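Local coordinates for protein glycosyl hydrolase, family 8 (Clostridium perfringens, PDB 3REN) that probably hydrolyses alpha-glucan chains such as starch, acting as an alpha-amylase of glycosyl hydrolase family 8, at residues F231-E243 with S284-I296. Numbering follows the deposited sequence.
Sequences FLLSTIVILNRIE and SIYSNVALIANYI
Helices 231-243 and 284-296 run nearly parallel, crossing at 23° with their axes 9.2 Å apart at closest approach, and Leu232, Thr235 and Leu239 face Ile285, Asn288 and Ile292 in register. At the centre Asn288 enters as a knob among Leu232, Thr235, Ile236 and Leu239. Its ND2 donates to Thr235 OG1 at 3.0 Å, with the acceptor close to the amide plane and an N-H...O angle of 151°. Thr235 suits this place because its hydroxyl, turned between the backbone N and the carbonyl carbon (chi1 68°), accepts from Asn288 and gives its own proton to Leu232 O within its helix, at 2.7 Å; one small group thus links the buried amide to a carbonyl that already accepts from Ile236 N. The pair belongs to the (alpha/alpha)6-barrel, where helix 249-262, between the two in sequence, packs against Ile238 and Ile292. One turn beyond Asn288, the branched Ile292 forms a second knob, its CD1 reaching Ile238 CG2 at 3.9 Å while its CG2 meets Ile242 CD1. Leu239 backs Ile292 CG1 with its CB and forks at CG, sending CD2 to Leu291 CB at 3.8 Å. The more exposed C-terminal end suits an amphipathic ring: Tyr295 lays one face over Glu243 CA, 4.2 Å from the ring centroid, and its CD1 against Ile242 CG1, while a water sits in the ring plane beside its OH. The Glu243 carboxylate forms a salt bridge with Lys121, outside the two helices.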
ATOM      1  N   PHE A 231      -6.435 -12.289   0.004  1.00 12.88           N
ATOM      2  CA  PHE A 231      -7.417 -11.226   0.306  1.00 12.18           C
ATOM      3  C   PHE A 231      -6.834  -9.820   0.363  1.00 11.50           C
ATOM      4  O   PHE A 231      -7.477  -8.868  -0.104  1.00 11.21           O
ATOM      5  CB  PHE A 231      -8.201 -11.552   1.577  1.00 11.11           C
ATOM      6  CG  PHE A 231      -9.332 -10.644   1.819  1.00 12.16           C
ATOM      7  CD1 PHE A 231      -9.377  -9.876   2.981  1.00  9.02           C
ATOM      8  CD2 PHE A 231     -10.391 -10.567   0.906  1.00 12.46           C
ATOM      9  CE1 PHE A 231     -10.451  -9.006   3.223  1.00  8.37           C
ATOM     10  CE2 PHE A 231     -11.464  -9.690   1.142  1.00 12.03           C
ATOM     11  CZ  PHE A 231     -11.484  -8.906   2.309  1.00  8.92           C
ATOM     12  N   LEU A 232      -5.657  -9.671   0.984  1.00 11.40           N
ATOM     13  CA  LEU A 232      -5.030  -8.356   1.087  1.00 10.53           C
ATOM     14  C   LEU A 232      -4.868  -7.742  -0.277  1.00 11.17           C
ATOM     15  O   LEU A 232      -5.215  -6.554  -0.501  1.00 10.73           O
ATOM     16  CB  LEU A 232      -3.671  -8.415   1.781  1.00 10.51           C
ATOM     17  CG  LEU A 232      -2.970  -7.047   1.770  1.00 12.51           C
ATOM     18  CD1 LEU A 232      -3.722  -6.024   2.662  1.00 11.97           C
ATOM     19  CD2 LEU A 232      -1.559  -7.218   2.254  1.00 14.05           C
ATOM     20  N   LEU A 233      -4.347  -8.514  -1.210  1.00 10.38           N
ATOM     21  CA  LEU A 233      -4.144  -8.012  -2.532  1.00 11.48           C
ATOM     22  C   LEU A 233      -5.438  -7.594  -3.183  1.00 10.64           C
ATOM     23  O   LEU A 233      -5.459  -6.629  -3.812  1.00 11.81           O
ATOM     24  CB  LEU A 233      -3.377  -8.971  -3.402  1.00 12.21           C
ATOM     25  CG  LEU A 233      -1.865  -8.988  -3.330  1.00 16.38           C
ATOM     26  CD1 LEU A 233      -1.249  -8.592  -2.042  1.00 16.76           C
ATOM     27  CD2 LEU A 233      -1.293 -10.271  -3.863  1.00 15.65           C
ATOM     28  N   SER A 234      -6.509  -8.339  -2.992  1.00 10.19           N
ATOM     29  CA  SER A 234      -7.792  -7.904  -3.594  1.00 11.03           C
ATOM     30  C   SER A 234      -8.318  -6.590  -2.964  1.00 11.81           C
ATOM     31  O   SER A 234      -8.911  -5.772  -3.650  1.00 12.37           O
ATOM     32  CB  SER A 234      -8.857  -8.999  -3.477  1.00 10.65           C
ATOM     33  OG  SER A 234      -8.604 -10.047  -4.416  1.00 15.46           O
ATOM     34  N   THR A 235      -8.132  -6.406  -1.658  1.00 11.11           N
ATOM     35  CA  THR A 235      -8.486  -5.132  -1.051  1.00 11.14           C
ATOM     36  C   THR A 235      -7.712  -3.954  -1.659  1.00 11.19           C
ATOM     37  O   THR A 235      -8.281  -2.856  -1.822  1.00 11.42           O
ATOM     38  CB  THR A 235      -8.414  -5.119   0.497  1.00 11.69           C
ATOM     39  OG1 THR A 235      -7.049  -5.236   0.951  1.00  9.76           O
ATOM     40  CG2 THR A 235      -9.272  -6.249   1.049  1.00 11.58           C
ATOM     41  N   ILE A 236      -6.444  -4.178  -2.011  1.00 10.88           N
ATOM     42  CA  ILE A 236      -5.676  -3.115  -2.653  1.00 11.65           C
ATOM     43  C   ILE A 236      -6.329  -2.814  -4.010  1.00 11.90           C
ATOM     44  O   ILE A 236      -6.607  -1.645  -4.326  1.00 12.62           O
ATOM     45  CB  ILE A 236      -4.180  -3.468  -2.794  1.00 11.76           C
ATOM     46  CG1 ILE A 236      -3.533  -3.543  -1.413  1.00 10.43           C
ATOM     47  CG2 ILE A 236      -3.413  -2.371  -3.666  1.00 12.73           C
ATOM     48  CD1 ILE A 236      -2.237  -4.312  -1.367  1.00 11.55           C
ATOM     49  N   VAL A 237      -6.600  -3.853  -4.800  1.00 11.77           N
ATOM     50  CA  VAL A 237      -7.218  -3.645  -6.129  1.00 11.52           C
ATOM     51  C   VAL A 237      -8.556  -2.899  -5.981  1.00 13.44           C
ATOM     52  O   VAL A 237      -8.858  -1.956  -6.737  1.00 14.16           O
ATOM     53  CB  VAL A 237      -7.477  -4.985  -6.843  1.00 11.03           C
ATOM     54  CG1 VAL A 237      -8.328  -4.773  -8.074  1.00  9.00           C
ATOM     55  CG2 VAL A 237      -6.146  -5.703  -7.194  1.00  9.37           C
ATOM     56  N   ILE A 238      -9.377  -3.333  -5.026  1.00 13.54           N
ATOM     57  CA  ILE A 238     -10.698  -2.714  -4.798  1.00 13.23           C
ATOM     58  C   ILE A 238     -10.575  -1.255  -4.419  1.00 13.57           C
ATOM     59  O   ILE A 238     -11.267  -0.417  -5.015  1.00 13.51           O
ATOM     60  CB  ILE A 238     -11.515  -3.483  -3.731  1.00 13.79           C
ATOM     61  CG1 ILE A 238     -11.886  -4.875  -4.279  1.00 12.91           C
ATOM     62  CG2 ILE A 238     -12.730  -2.684  -3.284  1.00 11.13           C
ATOM     63  CD1 ILE A 238     -12.293  -5.891  -3.193  1.00 11.11           C
ATOM     64  N   LEU A 239      -9.685  -0.948  -3.463  1.00 13.19           N
ATOM     65  CA  LEU A 239      -9.434   0.447  -3.104  1.00 13.29           C
ATOM     66  C   LEU A 239      -8.962   1.261  -4.322  1.00 13.70           C
ATOM     67  O   LEU A 239      -9.458   2.367  -4.525  1.00 13.68           O
ATOM     68  CB  LEU A 239      -8.456   0.569  -1.948  1.00 12.25           C
ATOM     69  CG  LEU A 239      -8.079   1.945  -1.395  1.00 12.92           C
ATOM     70  CD1 LEU A 239      -9.314   2.680  -0.859  1.00 11.47           C
ATOM     71  CD2 LEU A 239      -7.127   1.718  -0.259  1.00 12.44           C
ATOM     72  N   ASN A 240      -8.065   0.704  -5.149  1.00 13.65           N
ATOM     73  CA  ASN A 240      -7.592   1.413  -6.373  1.00 14.12           C
ATOM     74  C   ASN A 240      -8.739   1.702  -7.333  1.00 12.99           C
ATOM     75  O   ASN A 240      -8.859   2.792  -7.846  1.00 13.74           O
ATOM     76  CB  ASN A 240      -6.470   0.625  -7.112  1.00 13.41           C
ATOM     77  CG  ASN A 240      -5.129   0.690  -6.383  1.00 18.38           C
ATOM     78  OD1 ASN A 240      -4.903   1.596  -5.590  1.00 22.24           O
ATOM     79  ND2 ASN A 240      -4.235  -0.270  -6.647  1.00 15.40           N
ATOM     80  N   ARG A 241      -9.581   0.712  -7.572  1.00 13.09           N
ATOM     81  CA  ARG A 241     -10.738   0.861  -8.453  1.00 13.23           C
ATOM     82  C   ARG A 241     -11.672   1.986  -8.011  1.00 14.03           C
ATOM     83  O   ARG A 241     -12.097   2.801  -8.816  1.00 14.58           O
ATOM     84  CB  ARG A 241     -11.510  -0.455  -8.477  1.00 13.30           C
ATOM     85  CG  ARG A 241     -10.878  -1.544  -9.384  1.00 14.56           C
ATOM     86  CD  ARG A 241     -11.388  -1.401 -10.820  1.00 13.84           C
ATOM     87  NE  ARG A 241     -12.763  -1.889 -10.909  1.00 14.02           N
ATOM     88  CZ  ARG A 241     -13.512  -1.916 -12.011  1.00 14.32           C
ATOM     89  NH1 ARG A 241     -13.075  -1.438 -13.177  1.00 12.47           N
ATOM     90  NH2 ARG A 241     -14.741  -2.385 -11.922  1.00 15.34           N
ATOM     91  N   ILE A 242     -12.043   1.998  -6.737  1.00 15.25           N
ATOM     92  CA  ILE A 242     -13.043   2.976  -6.306  1.00 16.45           C
ATOM     93  C   ILE A 242     -12.487   4.391  -6.275  1.00 16.65           C
ATOM     94  O   ILE A 242     -13.204   5.307  -6.630  1.00 16.79           O
ATOM     95  CB  ILE A 242     -13.757   2.604  -4.969  1.00 16.83           C
ATOM     96  CG1 ILE A 242     -12.810   2.696  -3.785  1.00 18.53           C
ATOM     97  CG2 ILE A 242     -14.413   1.230  -5.098  1.00 17.30           C
ATOM     98  CD1 ILE A 242     -13.345   2.052  -2.486  1.00 22.20           C
ATOM     99  N   GLU A 243     -11.213   4.561  -5.872  1.00 17.14           N
ATOM    100  CA  GLU A 243     -10.589   5.894  -5.819  1.00 18.45           C
ATOM    101  C   GLU A 243     -10.480   6.482  -7.201  1.00 18.81           C
ATOM    102  O   GLU A 243     -10.438   7.698  -7.340  1.00 20.89           O
ATOM    103  CB  GLU A 243      -9.209   5.887  -5.142  1.00 18.44           C
ATOM    104  CG  GLU A 243      -9.233   5.599  -3.669  1.00 20.43           C
ATOM    105  CD  GLU A 243      -7.833   5.544  -3.033  1.00 28.48           C
ATOM    106  OE1 GLU A 243      -7.756   5.620  -1.793  1.00 30.38           O
ATOM    107  OE2 GLU A 243      -6.802   5.409  -3.751  1.00 31.75           O
ATOM    108  N   SER A 284      -3.006  -4.755   7.848  1.00 10.34           N
ATOM    109  CA  SER A 284      -3.071  -4.209   6.474  1.00 11.14           C
ATOM    110  C   SER A 284      -4.400  -4.499   5.795  1.00 10.71           C
ATOM    111  O   SER A 284      -4.906  -3.679   5.021  1.00 11.67           O
ATOM    112  CB  SER A 284      -1.919  -4.749   5.629  1.00 10.59           C
ATOM    113  OG  SER A 284      -0.716  -4.193   6.099  1.00 16.13           O
ATOM    114  N   ILE A 285      -4.953  -5.677   6.067  1.00 10.95           N
ATOM    115  CA  ILE A 285      -6.288  -6.036   5.588  0.50 11.22           C
ATOM    116  C   ILE A 285      -7.303  -5.068   6.175  1.00 11.22           C
ATOM    117  O   ILE A 285      -8.075  -4.424   5.441  1.00 11.38           O
ATOM    118  CB  ILE A 285      -6.665  -7.427   6.053  0.50 11.20           C
ATOM    119  CG1 ILE A 285      -5.699  -8.448   5.471  0.50 11.92           C
ATOM    120  CG2 ILE A 285      -8.140  -7.747   5.692  0.50 10.27           C
ATOM    121  CD1 ILE A 285      -5.998  -8.783   4.088  0.50 12.09           C
ATOM    122  N   TYR A 286      -7.310  -4.969   7.518  1.00 11.18           N
ATOM    123  CA  TYR A 286      -8.280  -4.065   8.187  1.00 11.75           C
ATOM    124  C   TYR A 286      -8.129  -2.607   7.783  1.00 11.59           C
ATOM    125  O   TYR A 286      -9.127  -1.910   7.609  1.00 11.94           O
ATOM    126  CB  TYR A 286      -8.233  -4.221   9.713  1.00 10.78           C
ATOM    127  CG  TYR A 286      -8.788  -5.564  10.160  1.00 11.54           C
ATOM    128  CD1 TYR A 286     -10.052  -5.992   9.729  1.00 11.49           C
ATOM    129  CD2 TYR A 286      -8.041  -6.411  10.970  1.00  8.09           C
ATOM    130  CE1 TYR A 286     -10.589  -7.233  10.117  1.00 10.67           C
ATOM    131  CE2 TYR A 286      -8.565  -7.668  11.381  1.00 11.54           C
ATOM    132  CZ  TYR A 286      -9.840  -8.059  10.943  1.00 13.04           C
ATOM    133  OH  TYR A 286     -10.364  -9.270  11.333  1.00 11.52           O
ATOM    134  N   SER A 287      -6.878  -2.162   7.625  1.00 11.14           N
ATOM    135  CA  SER A 287      -6.590  -0.822   7.095  1.00 12.29           C
ATOM    136  C   SER A 287      -7.236  -0.561   5.780  1.00 12.16           C
ATOM    137  O   SER A 287      -7.854   0.486   5.607  1.00 12.66           O
ATOM    138  CB  SER A 287      -5.080  -0.594   6.959  1.00 12.96           C
ATOM    139  OG  SER A 287      -4.482  -0.587   8.245  1.00 16.11           O
ATOM    140  N   ASN A 288      -7.108  -1.502   4.834  1.00 12.66           N
ATOM    141  CA  ASN A 288      -7.667  -1.298   3.522  1.00 13.24           C
ATOM    142  C   ASN A 288      -9.189  -1.284   3.535  1.00 13.31           C
ATOM    143  O   ASN A 288      -9.818  -0.504   2.812  1.00 13.85           O
ATOM    144  CB  ASN A 288      -7.148  -2.390   2.559  1.00 13.43           C
ATOM    145  CG  ASN A 288      -5.760  -2.064   2.025  1.00 17.97           C
ATOM    146  OD1 ASN A 288      -5.313  -0.932   2.121  1.00 20.38           O
ATOM    147  ND2 ASN A 288      -5.069  -3.058   1.472  1.00 22.60           N
ATOM    148  N   VAL A 289      -9.778  -2.171   4.348  1.00 12.90           N
ATOM    149  CA  VAL A 289     -11.230  -2.246   4.476  1.00 12.40           C
ATOM    150  C   VAL A 289     -11.760  -0.918   5.033  1.00 12.74           C
ATOM    151  O   VAL A 289     -12.754  -0.374   4.541  1.00 12.21           O
ATOM    152  CB  VAL A 289     -11.637  -3.429   5.389  1.00 13.16           C
ATOM    153  CG1 VAL A 289     -13.139  -3.421   5.621  1.00 13.01           C
ATOM    154  CG2 VAL A 289     -11.226  -4.771   4.768  1.00 11.52           C
ATOM    155  N   ALA A 290     -11.070  -0.376   6.044  1.00 12.29           N
ATOM    156  CA  ALA A 290     -11.389   0.950   6.593  1.00 12.83           C
ATOM    157  C   ALA A 290     -11.250   2.050   5.551  1.00 13.80           C
ATOM    158  O   ALA A 290     -12.080   2.952   5.498  1.00 13.95           O
ATOM    159  CB  ALA A 290     -10.494   1.258   7.821  1.00 12.73           C
ATOM    160  N   LEU A 291     -10.202   1.994   4.726  1.00 13.90           N
ATOM    161  CA  LEU A 291     -10.042   3.040   3.668  1.00 14.21           C
ATOM    162  C   LEU A 291     -11.135   2.962   2.585  1.00 14.07           C
ATOM    163  O   LEU A 291     -11.602   3.989   2.052  1.00 13.75           O
ATOM    164  CB  LEU A 291      -8.654   2.971   3.031  1.00 13.68           C
ATOM    165  CG  LEU A 291      -7.605   3.455   4.028  1.00 16.95           C
ATOM    166  CD1 LEU A 291      -6.253   2.943   3.616  1.00 15.98           C
ATOM    167  CD2 LEU A 291      -7.644   5.009   4.162  1.00 14.83           C
ATOM    168  N   ILE A 292     -11.527   1.729   2.265  1.00 13.92           N
ATOM    169  CA  ILE A 292     -12.651   1.485   1.375  1.00 13.76           C
ATOM    170  C   ILE A 292     -13.937   2.081   1.963  1.00 14.70           C
ATOM    171  O   ILE A 292     -14.652   2.821   1.274  1.00 15.04           O
ATOM    172  CB  ILE A 292     -12.809  -0.027   1.097  1.00 13.27           C
ATOM    173  CG1 ILE A 292     -11.667  -0.518   0.181  1.00 12.61           C
ATOM    174  CG2 ILE A 292     -14.143  -0.327   0.464  1.00 13.04           C
ATOM    175  CD1 ILE A 292     -11.462  -2.036   0.298  1.00 10.45           C
ATOM    176  N   ALA A 293     -14.212   1.770   3.226  1.00 14.64           N
ATOM    177  CA  ALA A 293     -15.458   2.176   3.877  1.00 15.26           C
ATOM    178  C   ALA A 293     -15.475   3.686   4.012  1.00 15.19           C
ATOM    179  O   ALA A 293     -16.510   4.311   3.818  1.00 14.73           O
ATOM    180  CB  ALA A 293     -15.576   1.559   5.233  1.00 14.10           C
ATOM    181  N   ASN A 294     -14.314   4.256   4.326  1.00 15.38           N
ATOM    182  CA  ASN A 294     -14.197   5.714   4.402  1.00 16.87           C
ATOM    183  C   ASN A 294     -14.572   6.350   3.074  1.00 16.95           C
ATOM    184  O   ASN A 294     -15.372   7.293   3.023  1.00 16.89           O
ATOM    185  CB  ASN A 294     -12.773   6.150   4.744  1.00 15.98           C
ATOM    186  CG  ASN A 294     -12.647   7.686   4.809  1.00 19.27           C
ATOM    187  OD1 ASN A 294     -12.025   8.306   3.951  1.00 22.24           O
ATOM    188  ND2 ASN A 294     -13.257   8.287   5.824  1.00 15.97           N
ATOM    189  N   TYR A 295     -13.988   5.812   2.006  1.00 17.14           N
ATOM    190  CA  TYR A 295     -14.186   6.354   0.683  1.00 19.08           C
ATOM    191  C   TYR A 295     -15.667   6.317   0.279  1.00 19.35           C
ATOM    192  O   TYR A 295     -16.207   7.318  -0.186  1.00 19.54           O
ATOM    193  CB  TYR A 295     -13.302   5.640  -0.355  1.00 19.27           C
ATOM    194  CG  TYR A 295     -13.366   6.343  -1.683  1.00 22.95           C
ATOM    195  CD1 TYR A 295     -14.337   6.001  -2.615  1.00 22.44           C
ATOM    196  CD2 TYR A 295     -12.493   7.397  -1.985  1.00 23.37           C
ATOM    197  CE1 TYR A 295     -14.440   6.677  -3.829  1.00 26.25           C
ATOM    198  CE2 TYR A 295     -12.592   8.065  -3.195  1.00 26.72           C
ATOM    199  CZ  TYR A 295     -13.572   7.701  -4.097  1.00 25.84           C
ATOM    200  OH  TYR A 295     -13.673   8.335  -5.297  1.00 29.74           O
ATOM    201  N   ILE A 296     -16.323   5.178   0.474  1.00 19.49           N
ATOM    202  CA  ILE A 296     -17.720   5.054   0.048  1.00 20.42           C
ATOM    203  C   ILE A 296     -18.717   5.654   1.039  1.00 21.48           C
ATOM    204  O   ILE A 296     -19.893   5.728   0.734  1.00 22.98           O
ATOM    205  CB  ILE A 296     -18.082   3.594  -0.243  1.00 20.16           C
ATOM    206  CG1 ILE A 296     -18.069   2.771   1.065  1.00 19.74           C
ATOM    207  CG2 ILE A 296     -17.154   3.037  -1.326  1.00 19.64           C
ATOM    208  CD1 ILE A 296     -18.288   1.285   0.887  1.00 20.13           C
TER
HETATM  209  O   HOH W   1     -14.927   8.175  -7.407  1.00 44.98           O